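Local coordinates for protein DYNE8 (Micromonospora chersina, PDB 4AMM) that probably loads malonyl units onto the acyl carrier of an iterative enediyne polyketide synthase, this chain being its acyltransferase domain, at residues A[215-220]-A[266-271]; A[236-242]-A[329-335]; A[306-310]-A[322-326]; A[337-342]-A[358-363]. All coordinates share one frame; numbering follows the deposited sequence.

How the contacts relate
Contacts 1 and 2 lie in one mixed sheet, their centres about 14 Å apart, and CE of Met215 packs on CB of Ala237 at 3.7 Å to join them. Contact 3 is nested in the chain loop closed by contact 2, with centres about 11 Å apart; N of Arg332 probably bonds O of Thr308 at 2.8 Å. Contact 4 shares helix 333-339 with contact 2, and their centres are about 13 Å apart. Contacts 2 and 3 adjoin the probable nucleophile elbow at Gly174, Ser176 and Gly178: Val331 touches it and Gln326 comes close. Contact 1 is the edge of the small subdomain, and contact 4 flanks the parallel sheet.

Contact 1. Residues A[215-220]-A[266-271]; sequences MLSLRA and IEATPL
Leu216 and Leu218 both pack on the methyl of Ala268 across an antiparallel strand pair. CD2 of Leu218 stands 3.7 Å from CB of Ala268, and CD1 of Leu216 reaches the same CB at 4.0 Å. That branch of Leu216 also rests on the peptide between Thr269 and Pro270, 3.5 Å from the carbonyl carbon of Thr269; the torsion that sends CG opposite the backbone nitrogen (chi1 -178°) swings it there. Alanine suits the middle place because two leucines must share it.

The backbone sets this register. Ser217 and Thr269 form a hydrogen-bonded pair, Thr269 N to Ser217 O at 2.7 Å and Ser217 N to Thr269 O at 2.9 Å. One hydrogen bond stands on each side of it, Leu271 N to Met215 O and Arg219 N to Glu267 O. Pro270 is tolerated opposite Leu216 because a non-hydrogen-bonded pair needs no N-H from it. Further along, Glu267 sets OE1 over a face of the Arg219 guanidinium, 4.0 Å from NH1, a long salt bridge of charges alone, while one water links Arg219 O to Glu267 N.

Leu254 and Val257 of helix 251-264 back Leu216; an alanine here would probably open a gap between that helix and the strands and leave Ala268 and Pro270 short of apolar cover. Strand 244-250 bonds the other edge of 213-218. Edge strand 268-270 beside the inner strand 213-218, backed by helices 222-229 and 251-264, in strand order 4-1-3-2, is characteristic of the ferredoxin-like small subdomain of acyltransferases.

Contact 2. Residues A[236-242]-A[329-335]; sequences VAVDNGE and GPVRFRE
Asp239 grips Arg334 twice, through its backbone carbonyl and its carboxylate. The carbonyl O takes the Arg334 N-H at 3.0 Å in the first turn of helix 333-339. The carboxylate comes to the edge of the guanidinium, OD2 using its syn lone pair to accept from NE at 2.9 Å; a weak bond from NH2 at 3.1 Å joins it. A bend at chi3 (60°) brings the arginine head round to this partner.

The tight part is the strand pairing and the Phe333 ring. Val331 N bonds Ala237 O at 2.8 Å and Asp239 N bonds Val331 O at 2.9 Å, two bonds that make Val238 and Val331 a parallel bridge. These beta-branched residues, suited to a strand, run alongside each other off the same face, CG1 of Val238 near CB of Val331, and both touch His175. Phe333 turns its ring edge to the backbone of Asn240, CD2 lying 3.3 Å from Asn240 O, while Leu354 and Leu357 pack on Phe333. The Asn240 amide stands nearly upright to that ring and gives OD1 to His175 NE2.

The other side is looser and wetter. Water bridges OD2 of Asp239 to N and OE1 of Glu335, probably easing the repulsion of two like charges, and OE1 also takes Arg332 NH1 at 2.8 Å. Exposed Glu242 brings OE2 to the aliphatic CD of Arg334, at 3.7 Å, and its charge probably adds only mild attraction.

A parallel edge strand running straight into a helix here ties the ferredoxin-like subdomain to the larger hydrolase-like one beside the probable nucleophile elbow, the seam where acyltransferases of this family form their active-site cleft.

Contact 3. Residues A[306-310]-A[322-326]; sequences ASTVT and VLVRQ
Val309 lays its two methyls over one side of helix 319-328, and apolar packing makes most of this contact. Its CB sits 3.7 Å from CG1 of Val322, and CG1 of Val309 rides on the carbonyl O of Val322 at 3.6 Å. The other methyl, CG2, meets the Gln326 side chain at about a right angle, lying 3.7 Å from CB and 3.6 Å from NE2. The first torsion (chi1 -175°) sends CG1 toward the Val322 carbonyl and CG2 toward Gln326, both also near CG1 of Val322. An alanine in place of this valine would probably strip the Gln326 chain of its CG2 contact, thin the cover on Val322 and open a gap between loop and helix. More loosely, CG2 of Thr310 brushes NH2 of Arg325.

Direct hydrogen bonds act inside the loop rather than across it. Ser307 OG accepts from Val309 N at 2.9 Å and from Thr310 N at 3.1 Å, an ST turn and ST motif that fold the chain so Val309 faces the helix; Glu179 holds the same hydroxyl. A serine fits because its short hydroxyl can curl back to its own backbone.

Water spans the remaining polar gaps. One donates to Thr308 OG1 at 2.8 Å and accepts from Gln326 NE2 at 2.9 Å, while NE2 weakly reaches Ser176 O. Another accepts from Arg325 NE and weakly bonds Val309 O on the solvent side, by exposed Arg325.

The arrangement, a loop after strand 305-306 of the parallel sheet packed on the following helix, belongs to the alpha/beta hydrolase-like core, next to the probable nucleophile elbow, whose Gly174 O is bonded by Thr308 OG1.

Contact 4. Residues A[337-342]-A[358-363]; sequences LGLLDA and AEAAGR
The flat guanidinium of Arg363 carries CD1 of Leu337 over one face and is ringed at its edge by backbone oxygens. NH1 gives a hydrogen bond to Leu337 O at 2.9 Å, in the guanidinium plane but from above the carbonyl plane. NH2 serves two acceptors, Leu340 O at 2.9 Å and Ala342 O at 3.0 Å, the latter on a lone pair. NH1 adds a weak bond to the same Leu340 O, at 3.4 Å. Water completes the edge, accepting from NE at 3.0 Å and donating to Ala342 O.

With CG beside the backbone nitrogen (chi1 -60°), bends at chi2 and chi3 fold the arginine chain toward the end of helix 333-339. An arginine suits the place: its length and several N-H groups let it reach carbonyls of three residues, a grip that keeps the group from turning, and its positive charge is probably favoured by the negative end of the helix dipole.

Leu337 supplies the apolar half. It runs antiparallel to the Arg363 chain, and its CD2 packs on CB of Ala361 at 3.7 Å and beside Ala358; small alanines let the leucine come close to the helix end. That end is a Schellman motif in which Gly362 takes the positive phi and Arg363 N returns to Ala358 O at 2.9 Å, so the helix ends just before Arg363 begins its reach.

Thus the C-terminal ends of helices 333-339 and 353-360 are laced together on one flank of the parallel sheet, with Leu345 of strand 344-347 touching Leu337, Leu340, Ala358 and Arg363, and Leu173 of strand 171-174 packing on the two leucines.

Contact 1. Residues A[215-220]-A[266-271]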
loop_
_atom_site.group_PDB
_atom_site.type_symbol
_atom_site.label_atom_id
_atom_site.label_comp_id
_atom_site.label_asym_id
_atom_site.label_seq_id
_atom_site.Cartn_x
_atom_site.Cartn_y
_atom_site.Cartn_z
ATOM N N MET A 215 -3.554 -9.755 19.556
ATOM C CA MET A 215 -4.444 -8.841 18.764
ATOM C C MET A 215 -5.608 -9.646 18.221
ATOM O O MET A 215 -5.478 -10.857 17.919
ATOM C CB MET A 215 -3.661 -8.112 17.624
ATOM C CG MET A 215 -2.456 -7.412 18.134
ATOM S SD MET A 215 -1.463 -6.653 16.825
ATOM C CE MET A 215 -2.258 -5.036 16.558
ATOM N N LEU A 216 -6.749 -8.972 18.082
ATOM C CA LEU A 216 -8.015 -9.582 17.723
ATOM C C LEU A 216 -8.676 -8.689 16.654
ATOM O O LEU A 216 -8.899 -7.485 16.963
ATOM C CB LEU A 216 -8.921 -9.740 18.944
ATOM C CG LEU A 216 -10.272 -10.421 18.723
ATOM C CD1 LEU A 216 -10.036 -11.907 18.362
ATOM C CD2 LEU A 216 -11.073 -10.311 20.014
ATOM N N SER A 217 -8.910 -9.185 15.470
ATOM C CA SER A 217 -9.495 -8.381 14.404
ATOM C C SER A 217 -10.976 -8.419 14.422
ATOM O O SER A 217 -11.531 -9.553 14.508
ATOM C CB SER A 217 -8.913 -8.851 13.122
ATOM O OG SER A 217 -9.381 -7.979 12.072
ATOM N N LEU A 218 -11.664 -7.303 14.290
ATOM C CA LEU A 218 -13.121 -7.305 14.328
ATOM C C LEU A 218 -13.677 -6.799 12.995
ATOM O O LEU A 218 -13.235 -5.728 12.465
ATOM C CB LEU A 218 -13.673 -6.353 15.425
ATOM C CG LEU A 218 -13.097 -6.576 16.830
ATOM C CD1 LEU A 218 -13.440 -5.477 17.811
ATOM C CD2 LEU A 218 -13.561 -7.914 17.380
ATOM N N ARG A 219 -14.715 -7.487 12.482
ATOM C CA ARG A 219 -15.444 -6.985 11.293
ATOM C C ARG A 219 -16.544 -6.064 11.754
ATOM O O ARG A 219 -17.688 -6.443 11.907
ATOM C CB ARG A 219 -16.006 -8.247 10.617
ATOM C CG ARG A 219 -16.751 -7.972 9.307
ATOM C CD ARG A 219 -15.875 -7.521 8.127
ATOM N NE ARG A 219 -14.717 -8.380 7.731
ATOM C CZ ARG A 219 -14.673 -9.520 7.021
ATOM N NH1 ARG A 219 -15.755 -10.183 6.580
ATOM N NH2 ARG A 219 -13.469 -10.042 6.786
ATOM N N ALA A 220 -16.150 -4.830 12.041
ATOM C CA ALA A 220 -16.984 -3.831 12.686
ATOM C C ALA A 220 -16.233 -2.491 12.615
ATOM O O ALA A 220 -15.027 -2.442 12.304
ATOM C CB ALA A 220 -17.199 -4.216 14.174
ATOM N N ILE A 266 -20.816 -10.034 16.223
ATOM C CA ILE A 266 -19.708 -9.438 15.470
ATOM C C ILE A 266 -18.615 -10.498 15.297
ATOM O O ILE A 266 -18.272 -11.145 16.325
ATOM C CB ILE A 266 -19.189 -8.173 16.196
ATOM C CG1 ILE A 266 -20.282 -7.111 16.116
ATOM C CG2 ILE A 266 -17.865 -7.649 15.561
ATOM C CD1 ILE A 266 -19.913 -5.808 16.798
ATOM N N GLU A 267 -18.126 -10.752 14.093
ATOM C CA GLU A 267 -17.019 -11.717 13.854
ATOM C C GLU A 267 -15.674 -11.191 14.368
ATOM O O GLU A 267 -15.182 -10.116 13.956
ATOM C CB GLU A 267 -16.888 -12.075 12.366
ATOM C CG GLU A 267 -15.778 -13.124 12.066
ATOM C CD GLU A 267 -15.348 -13.288 10.579
ATOM O OE1 GLU A 267 -14.929 -12.306 9.861
ATOM O OE2 GLU A 267 -15.399 -14.463 10.143
ATOM N N ALA A 268 -15.092 -11.902 15.328
ATOM C CA ALA A 268 -13.751 -11.577 15.924
ATOM C C ALA A 268 -12.773 -12.640 15.484
ATOM O O ALA A 268 -13.023 -13.877 15.758
ATOM C CB ALA A 268 -13.853 -11.565 17.374
ATOM N N THR A 269 -11.687 -12.260 14.846
ATOM C CA THR A 269 -10.653 -13.162 14.305
ATOM C C THR A 269 -9.343 -13.012 15.084
ATOM O O THR A 269 -8.691 -11.994 14.958
ATOM C CB THR A 269 -10.432 -12.852 12.833
ATOM O OG1 THR A 269 -11.708 -13.066 12.123
ATOM C CG2 THR A 269 -9.422 -13.833 12.211
ATOM N N PRO A 270 -8.873 -14.067 15.807
ATOM C CA PRO A 270 -7.564 -13.975 16.478
ATOM C C PRO A 270 -6.445 -13.873 15.469
ATOM O O PRO A 270 -6.448 -14.576 14.441
ATOM C CB PRO A 270 -7.449 -15.340 17.218
ATOM C CG PRO A 270 -8.870 -15.635 17.504
ATOM C CD PRO A 270 -9.596 -15.289 16.216
ATOM N N LEU A 271 -5.494 -12.952 15.675
ATOM C CA LEU A 271 -4.382 -12.806 14.798
ATOM C C LEU A 271 -3.142 -13.576 15.322
ATOM O O LEU A 271 -2.974 -13.790 16.534
ATOM C CB LEU A 271 -4.024 -11.303 14.617
ATOM C CG LEU A 271 -5.194 -10.494 14.043
ATOM C CD1 LEU A 271 -4.762 -9.104 13.844
ATOM C CD2 LEU A 271 -5.674 -11.039 12.687
HETATM O O HOH W 1 -2.846 -12.528 18.971
HETATM O O HOH W 2 -19.004 -9.040 11.981
#

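Contact 2. Residues A[236-242]-A[329-335]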
loop_
_atom_site.group_PDB
_atom_site.type_symbol
_atom_site.label_atom_id
_atom_site.label_comp_id
_atom_site.label_asym_id
_atom_site.label_seq_id
_atom_site.Cartn_x
_atom_site.Cartn_y
_atom_site.Cartn_z
ATOM N N VAL A 236 -8.284 -0.206 21.247
ATOM C CA VAL A 236 -8.118 -0.168 19.799
ATOM C C VAL A 236 -6.670 -0.031 19.438
ATOM O O VAL A 236 -5.947 0.861 19.974
ATOM C CB VAL A 236 -8.922 1.014 19.240
ATOM C CG1 VAL A 236 -8.699 1.186 17.769
ATOM C CG2 VAL A 236 -10.451 0.763 19.417
ATOM N N ALA A 237 -6.191 -0.912 18.557
ATOM C CA ALA A 237 -4.847 -0.921 18.083
ATOM C C ALA A 237 -4.761 -0.420 16.665
ATOM O O ALA A 237 -3.822 0.329 16.346
ATOM C CB ALA A 237 -4.326 -2.401 18.179
ATOM N N VAL A 238 -5.708 -0.822 15.783
ATOM C CA VAL A 238 -5.567 -0.449 14.381
ATOM C C VAL A 238 -6.982 -0.114 13.906
ATOM O O VAL A 238 -7.892 -0.939 13.954
ATOM C CB VAL A 238 -5.017 -1.618 13.552
ATOM C CG1 VAL A 238 -4.904 -1.201 12.041
ATOM C CG2 VAL A 238 -3.679 -2.147 14.094
ATOM N N ASP A 239 -7.198 1.116 13.454
ATOM C CA ASP A 239 -8.514 1.547 12.871
ATOM C C ASP A 239 -8.361 1.544 11.387
ATOM O O ASP A 239 -7.822 2.506 10.773
ATOM C CB ASP A 239 -8.890 2.935 13.368
ATOM C CG ASP A 239 -10.182 3.416 12.783
ATOM O OD1 ASP A 239 -10.928 2.633 12.131
ATOM O OD2 ASP A 239 -10.385 4.689 12.911
ATOM N N ASN A 240 -8.719 0.435 10.721
ATOM C CA ASN A 240 -8.424 0.318 9.258
ATOM C C ASN A 240 -9.560 0.759 8.393
ATOM O O ASN A 240 -9.404 0.908 7.186
ATOM C CB ASN A 240 -8.159 -1.127 8.888
ATOM C CG ASN A 240 -6.754 -1.497 9.128
ATOM O OD1 ASN A 240 -5.839 -0.618 9.084
ATOM N ND2 ASN A 240 -6.530 -2.782 9.438
ATOM N N GLY A 241 -10.715 0.981 9.009
ATOM C CA GLY A 241 -11.926 1.478 8.284
ATOM C C GLY A 241 -13.194 1.001 8.933
ATOM O O GLY A 241 -13.217 0.378 10.010
ATOM N N GLU A 242 -14.312 1.264 8.261
ATOM C CA GLU A 242 -15.641 0.917 8.743
ATOM C C GLU A 242 -15.860 -0.573 8.893
ATOM O O GLU A 242 -16.805 -0.950 9.621
ATOM C CB GLU A 242 -16.774 1.543 7.829
ATOM C CG GLU A 242 -16.651 3.120 7.761
ATOM C CD GLU A 242 -17.009 3.864 9.050
ATOM O OE1 GLU A 242 -17.994 3.464 9.767
ATOM O OE2 GLU A 242 -16.337 4.917 9.286
ATOM N N GLY A 329 -0.050 4.026 20.889
ATOM C CA GLY A 329 -1.336 4.505 20.395
ATOM C C GLY A 329 -1.858 3.716 19.178
ATOM O O GLY A 329 -1.116 2.928 18.555
ATOM N N PRO A 330 -3.087 4.050 18.766
ATOM C CA PRO A 330 -3.684 3.284 17.636
ATOM C C PRO A 330 -3.138 3.751 16.300
ATOM O O PRO A 330 -2.711 4.912 16.146
ATOM C CB PRO A 330 -5.161 3.595 17.740
ATOM C CG PRO A 330 -5.167 4.996 18.352
ATOM C CD PRO A 330 -4.070 4.902 19.450
ATOM N N VAL A 331 -3.206 2.911 15.315
ATOM C CA VAL A 331 -2.890 3.232 13.909
ATOM C C VAL A 331 -4.135 3.796 13.289
ATOM O O VAL A 331 -5.207 3.156 13.137
ATOM C CB VAL A 331 -2.486 1.972 13.112
ATOM C CG1 VAL A 331 -2.217 2.341 11.604
ATOM C CG2 VAL A 331 -1.293 1.298 13.718
ATOM N N ARG A 332 -4.059 5.077 12.911
ATOM C CA ARG A 332 -5.218 5.824 12.369
ATOM C C ARG A 332 -5.258 5.775 10.903
ATOM O O ARG A 332 -5.166 6.820 10.177
ATOM C CB ARG A 332 -5.096 7.292 12.890
ATOM C CG ARG A 332 -5.150 7.302 14.455
ATOM C CD ARG A 332 -5.307 8.771 14.972
ATOM N NE ARG A 332 -5.552 8.698 16.416
ATOM C CZ ARG A 332 -6.685 8.248 16.960
ATOM N NH1 ARG A 332 -7.734 7.983 16.226
ATOM N NH2 ARG A 332 -6.780 8.109 18.268
ATOM N N PHE A 333 -5.387 4.570 10.329
ATOM C CA PHE A 333 -5.347 4.464 8.864
ATOM C C PHE A 333 -6.644 4.965 8.277
ATOM O O PHE A 333 -6.516 5.669 7.246
ATOM C CB PHE A 333 -5.242 2.962 8.525
ATOM C CG PHE A 333 -5.292 2.719 7.032
ATOM C CD1 PHE A 333 -4.189 3.007 6.214
ATOM C CD2 PHE A 333 -6.413 2.173 6.436
ATOM C CE1 PHE A 333 -4.239 2.722 4.800
ATOM C CE2 PHE A 333 -6.495 1.943 5.039
ATOM C CZ PHE A 333 -5.397 2.212 4.236
ATOM N N ARG A 334 -7.796 4.750 8.837
ATOM C CA ARG A 334 -9.025 5.280 8.253
ATOM C C ARG A 334 -8.933 6.784 8.149
ATOM O O ARG A 334 -9.265 7.383 7.050
ATOM C CB ARG A 334 -10.193 4.892 9.174
ATOM C CG ARG A 334 -11.556 5.500 8.706
ATOM C CD ARG A 334 -12.653 5.109 9.734
ATOM N NE ARG A 334 -12.333 5.616 11.029
ATOM C CZ ARG A 334 -12.532 6.859 11.465
ATOM N NH1 ARG A 334 -13.208 7.738 10.675
ATOM N NH2 ARG A 334 -12.190 7.255 12.684
ATOM N N GLU A 335 -8.455 7.466 9.193
ATOM C CA GLU A 335 -8.429 8.936 9.165
ATOM C C GLU A 335 -7.376 9.394 8.208
ATOM O O GLU A 335 -7.629 10.372 7.375
ATOM C CB GLU A 335 -8.180 9.523 10.554
ATOM C CG GLU A 335 -9.394 9.385 11.454
ATOM C CD GLU A 335 -8.997 9.456 12.959
ATOM O OE1 GLU A 335 -8.268 8.577 13.502
ATOM O OE2 GLU A 335 -9.497 10.385 13.615
HETATM O O HOH W 3 -8.273 6.262 11.880
#

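Contact 3. Residues A[306-310]-A[322-326]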
loop_
_atom_site.group_PDB
_atom_site.type_symbol
_atom_site.label_atom_id
_atom_site.label_comp_id
_atom_site.label_asym_id
_atom_site.label_seq_id
_atom_site.Cartn_x
_atom_site.Cartn_y
_atom_site.Cartn_z
ATOM N N ALA A 306 0.245 12.158 5.427
ATOM C CA ALA A 306 -0.922 12.037 6.290
ATOM C C ALA A 306 -0.546 10.994 7.351
ATOM O O ALA A 306 -0.294 9.841 6.983
ATOM C CB ALA A 306 -2.111 11.548 5.460
ATOM N N SER A 307 -0.426 11.399 8.590
ATOM C CA SER A 307 0.096 10.530 9.657
ATOM C C SER A 307 -1.013 9.589 10.132
ATOM O O SER A 307 -2.114 9.958 10.458
ATOM C CB SER A 307 0.504 11.407 10.796
ATOM O OG SER A 307 0.980 10.580 11.910
ATOM N N THR A 308 -0.592 8.328 10.265
ATOM C CA THR A 308 -1.417 7.320 10.962
ATOM C C THR A 308 -1.129 7.289 12.457
ATOM O O THR A 308 -1.692 6.453 13.186
ATOM C CB THR A 308 -1.264 5.902 10.387
ATOM O OG1 THR A 308 0.040 5.374 10.592
ATOM C CG2 THR A 308 -1.664 5.900 8.910
ATOM N N VAL A 309 -0.349 8.244 12.952
ATOM C CA VAL A 309 -0.215 8.424 14.425
ATOM C C VAL A 309 -1.196 9.487 14.895
ATOM O O VAL A 309 -1.941 9.340 15.816
ATOM C CB VAL A 309 1.217 8.836 14.822
ATOM C CG1 VAL A 309 1.344 8.882 16.349
ATOM C CG2 VAL A 309 2.221 7.864 14.268
ATOM N N THR A 310 -1.197 10.621 14.168
ATOM C CA THR A 310 -2.055 11.781 14.534
ATOM C C THR A 310 -3.335 11.826 13.789
ATOM O O THR A 310 -4.306 12.456 14.260
ATOM C CB THR A 310 -1.351 13.091 14.288
ATOM O OG1 THR A 310 -1.107 13.215 12.910
ATOM C CG2 THR A 310 0.003 13.140 15.031
ATOM N N VAL A 322 6.504 11.731 17.923
ATOM C CA VAL A 322 5.429 11.100 17.162
ATOM C C VAL A 322 5.772 9.641 16.998
ATOM O O VAL A 322 4.862 8.757 17.218
ATOM C CB VAL A 322 5.275 11.744 15.767
ATOM C CG1 VAL A 322 4.244 10.998 14.898
ATOM C CG2 VAL A 322 4.746 13.145 15.859
ATOM N N LEU A 323 6.997 9.270 16.672
ATOM C CA LEU A 323 7.335 7.850 16.398
ATOM C C LEU A 323 7.369 7.117 17.704
ATOM O O LEU A 323 7.200 5.884 17.688
ATOM C CB LEU A 323 8.662 7.726 15.561
ATOM C CG LEU A 323 8.429 8.285 14.155
ATOM C CD1 LEU A 323 9.700 8.088 13.332
ATOM C CD2 LEU A 323 7.206 7.619 13.394
ATOM N N VAL A 324 7.563 7.736 18.855
ATOM C CA VAL A 324 7.507 7.040 20.149
ATOM C C VAL A 324 6.067 6.800 20.500
ATOM O O VAL A 324 5.726 5.608 20.816
ATOM C CB VAL A 324 8.262 7.862 21.264
ATOM C CG1 VAL A 324 7.978 7.291 22.576
ATOM C CG2 VAL A 324 9.816 7.799 21.011
ATOM N N ARG A 325 5.178 7.776 20.512
ATOM C CA ARG A 325 3.775 7.511 20.807
ATOM C C ARG A 325 3.096 6.665 19.748
ATOM O O ARG A 325 2.017 6.125 20.039
ATOM C CB ARG A 325 2.995 8.771 21.168
ATOM C CG ARG A 325 2.685 9.655 20.024
ATOM C CD ARG A 325 1.672 10.688 20.564
ATOM N NE ARG A 325 1.310 11.716 19.565
ATOM C CZ ARG A 325 2.003 12.821 19.318
ATOM N NH1 ARG A 325 3.094 13.156 19.982
ATOM N NH2 ARG A 325 1.484 13.681 18.419
ATOM N N GLN A 326 3.666 6.531 18.565
ATOM C CA GLN A 326 3.140 5.567 17.556
ATOM C C GLN A 326 3.036 4.203 18.168
ATOM O O GLN A 326 2.053 3.529 17.835
ATOM C CB GLN A 326 4.062 5.473 16.404
ATOM C CG GLN A 326 3.569 4.504 15.302
ATOM C CD GLN A 326 4.340 4.564 14.032
ATOM O OE1 GLN A 326 5.564 4.405 14.049
ATOM N NE2 GLN A 326 3.677 4.802 12.918
HETATM O O HOH W 4 0.868 4.290 13.087
HETATM O O HOH W 5 -1.295 11.465 18.412
#

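Contact 4. Residues A[337-342]-A[358-363]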
loop_
_atom_site.group_PDB
_atom_site.type_symbol
_atom_site.label_atom_id
_atom_site.label_comp_id
_atom_site.label_asym_id
_atom_site.label_seq_id
_atom_site.Cartn_x
_atom_site.Cartn_y
_atom_site.Cartn_z
ATOM N N LEU A 337 -6.201 7.947 5.509
ATOM C CA LEU A 337 -6.597 7.662 4.164
ATOM C C LEU A 337 -7.653 8.655 3.732
ATOM O O LEU A 337 -7.612 9.101 2.558
ATOM C CB LEU A 337 -7.116 6.196 4.050
ATOM C CG LEU A 337 -7.570 5.752 2.683
ATOM C CD1 LEU A 337 -6.437 5.678 1.712
ATOM C CD2 LEU A 337 -8.337 4.368 2.819
ATOM N N GLY A 338 -8.524 9.028 4.611
ATOM C CA GLY A 338 -9.577 10.002 4.293
ATOM C C GLY A 338 -8.929 11.347 4.003
ATOM O O GLY A 338 -9.515 12.115 3.162
ATOM N N LEU A 339 -7.789 11.678 4.581
ATOM C CA LEU A 339 -7.146 12.983 4.313
ATOM C C LEU A 339 -6.547 12.983 2.949
ATOM O O LEU A 339 -6.463 14.062 2.296
ATOM C CB LEU A 339 -6.019 13.237 5.323
ATOM C CG LEU A 339 -6.466 13.656 6.698
ATOM C CD1 LEU A 339 -5.171 13.730 7.513
ATOM C CD2 LEU A 339 -7.143 15.043 6.694
ATOM N N LEU A 340 -6.006 11.869 2.485
ATOM C CA LEU A 340 -5.260 11.826 1.247
ATOM C C LEU A 340 -6.259 11.848 0.115
ATOM O O LEU A 340 -6.952 10.894 -0.127
ATOM C CB LEU A 340 -4.310 10.571 1.307
ATOM C CG LEU A 340 -3.308 10.272 0.223
ATOM C CD1 LEU A 340 -2.363 11.464 -0.127
ATOM C CD2 LEU A 340 -2.522 8.984 0.601
ATOM N N ASP A 341 -6.399 12.978 -0.567
ATOM C CA ASP A 341 -7.390 13.160 -1.643
ATOM C C ASP A 341 -6.737 12.726 -2.948
ATOM O O ASP A 341 -5.842 13.404 -3.458
ATOM C CB ASP A 341 -7.807 14.619 -1.645
ATOM C CG ASP A 341 -8.625 15.022 -2.942
ATOM O OD1 ASP A 341 -9.234 14.135 -3.622
ATOM O OD2 ASP A 341 -8.615 16.245 -3.276
ATOM N N ALA A 342 -7.093 11.535 -3.418
ATOM C CA ALA A 342 -6.383 10.984 -4.539
ATOM C C ALA A 342 -7.331 10.090 -5.276
ATOM O O ALA A 342 -8.043 9.278 -4.669
ATOM C CB ALA A 342 -5.146 10.150 -4.088
ATOM N N ALA A 358 -7.198 -0.300 1.429
ATOM C CA ALA A 358 -7.774 0.830 0.728
ATOM C C ALA A 358 -8.982 0.467 -0.119
ATOM O O ALA A 358 -9.933 1.166 -0.175
ATOM C CB ALA A 358 -6.692 1.524 -0.129
ATOM N N GLU A 359 -8.874 -0.689 -0.787
ATOM C CA GLU A 359 -10.022 -1.192 -1.530
ATOM C C GLU A 359 -11.212 -1.457 -0.568
ATOM O O GLU A 359 -12.370 -1.158 -0.917
ATOM C CB GLU A 359 -9.668 -2.448 -2.294
ATOM C CG GLU A 359 -8.812 -2.201 -3.542
ATOM C CD GLU A 359 -8.613 -3.523 -4.407
ATOM O OE1 GLU A 359 -8.474 -4.664 -3.835
ATOM O OE2 GLU A 359 -8.612 -3.380 -5.659
ATOM N N ALA A 360 -10.887 -2.002 0.622
ATOM C CA ALA A 360 -11.998 -2.222 1.596
ATOM C C ALA A 360 -12.647 -0.922 2.001
ATOM O O ALA A 360 -13.763 -0.896 2.537
ATOM C CB ALA A 360 -11.497 -3.062 2.812
ATOM N N ALA A 361 -11.967 0.233 1.853
ATOM C CA ALA A 361 -12.568 1.555 2.127
ATOM C C ALA A 361 -13.188 2.224 0.919
ATOM O O ALA A 361 -13.615 3.411 0.903
ATOM C CB ALA A 361 -11.510 2.483 2.744
ATOM N N GLY A 362 -13.285 1.462 -0.163
ATOM C CA GLY A 362 -13.888 1.958 -1.375
ATOM C C GLY A 362 -12.966 2.819 -2.221
ATOM O O GLY A 362 -13.435 3.472 -3.129
ATOM N N ARG A 363 -11.668 2.768 -1.940
ATOM C CA ARG A 363 -10.711 3.558 -2.750
ATOM C C ARG A 363 -10.117 2.655 -3.864
ATOM O O ARG A 363 -10.212 1.405 -3.839
ATOM C CB ARG A 363 -9.624 4.117 -1.825
ATOM C CG ARG A 363 -10.075 5.032 -0.696
ATOM C CD ARG A 363 -10.757 6.325 -1.246
ATOM N NE ARG A 363 -9.664 7.154 -1.776
ATOM C CZ ARG A 363 -8.864 7.996 -1.084
ATOM N NH1 ARG A 363 -9.005 8.158 0.239
ATOM N NH2 ARG A 363 -7.872 8.633 -1.756
HETATM O O HOH W 6 -9.593 6.401 -4.659
#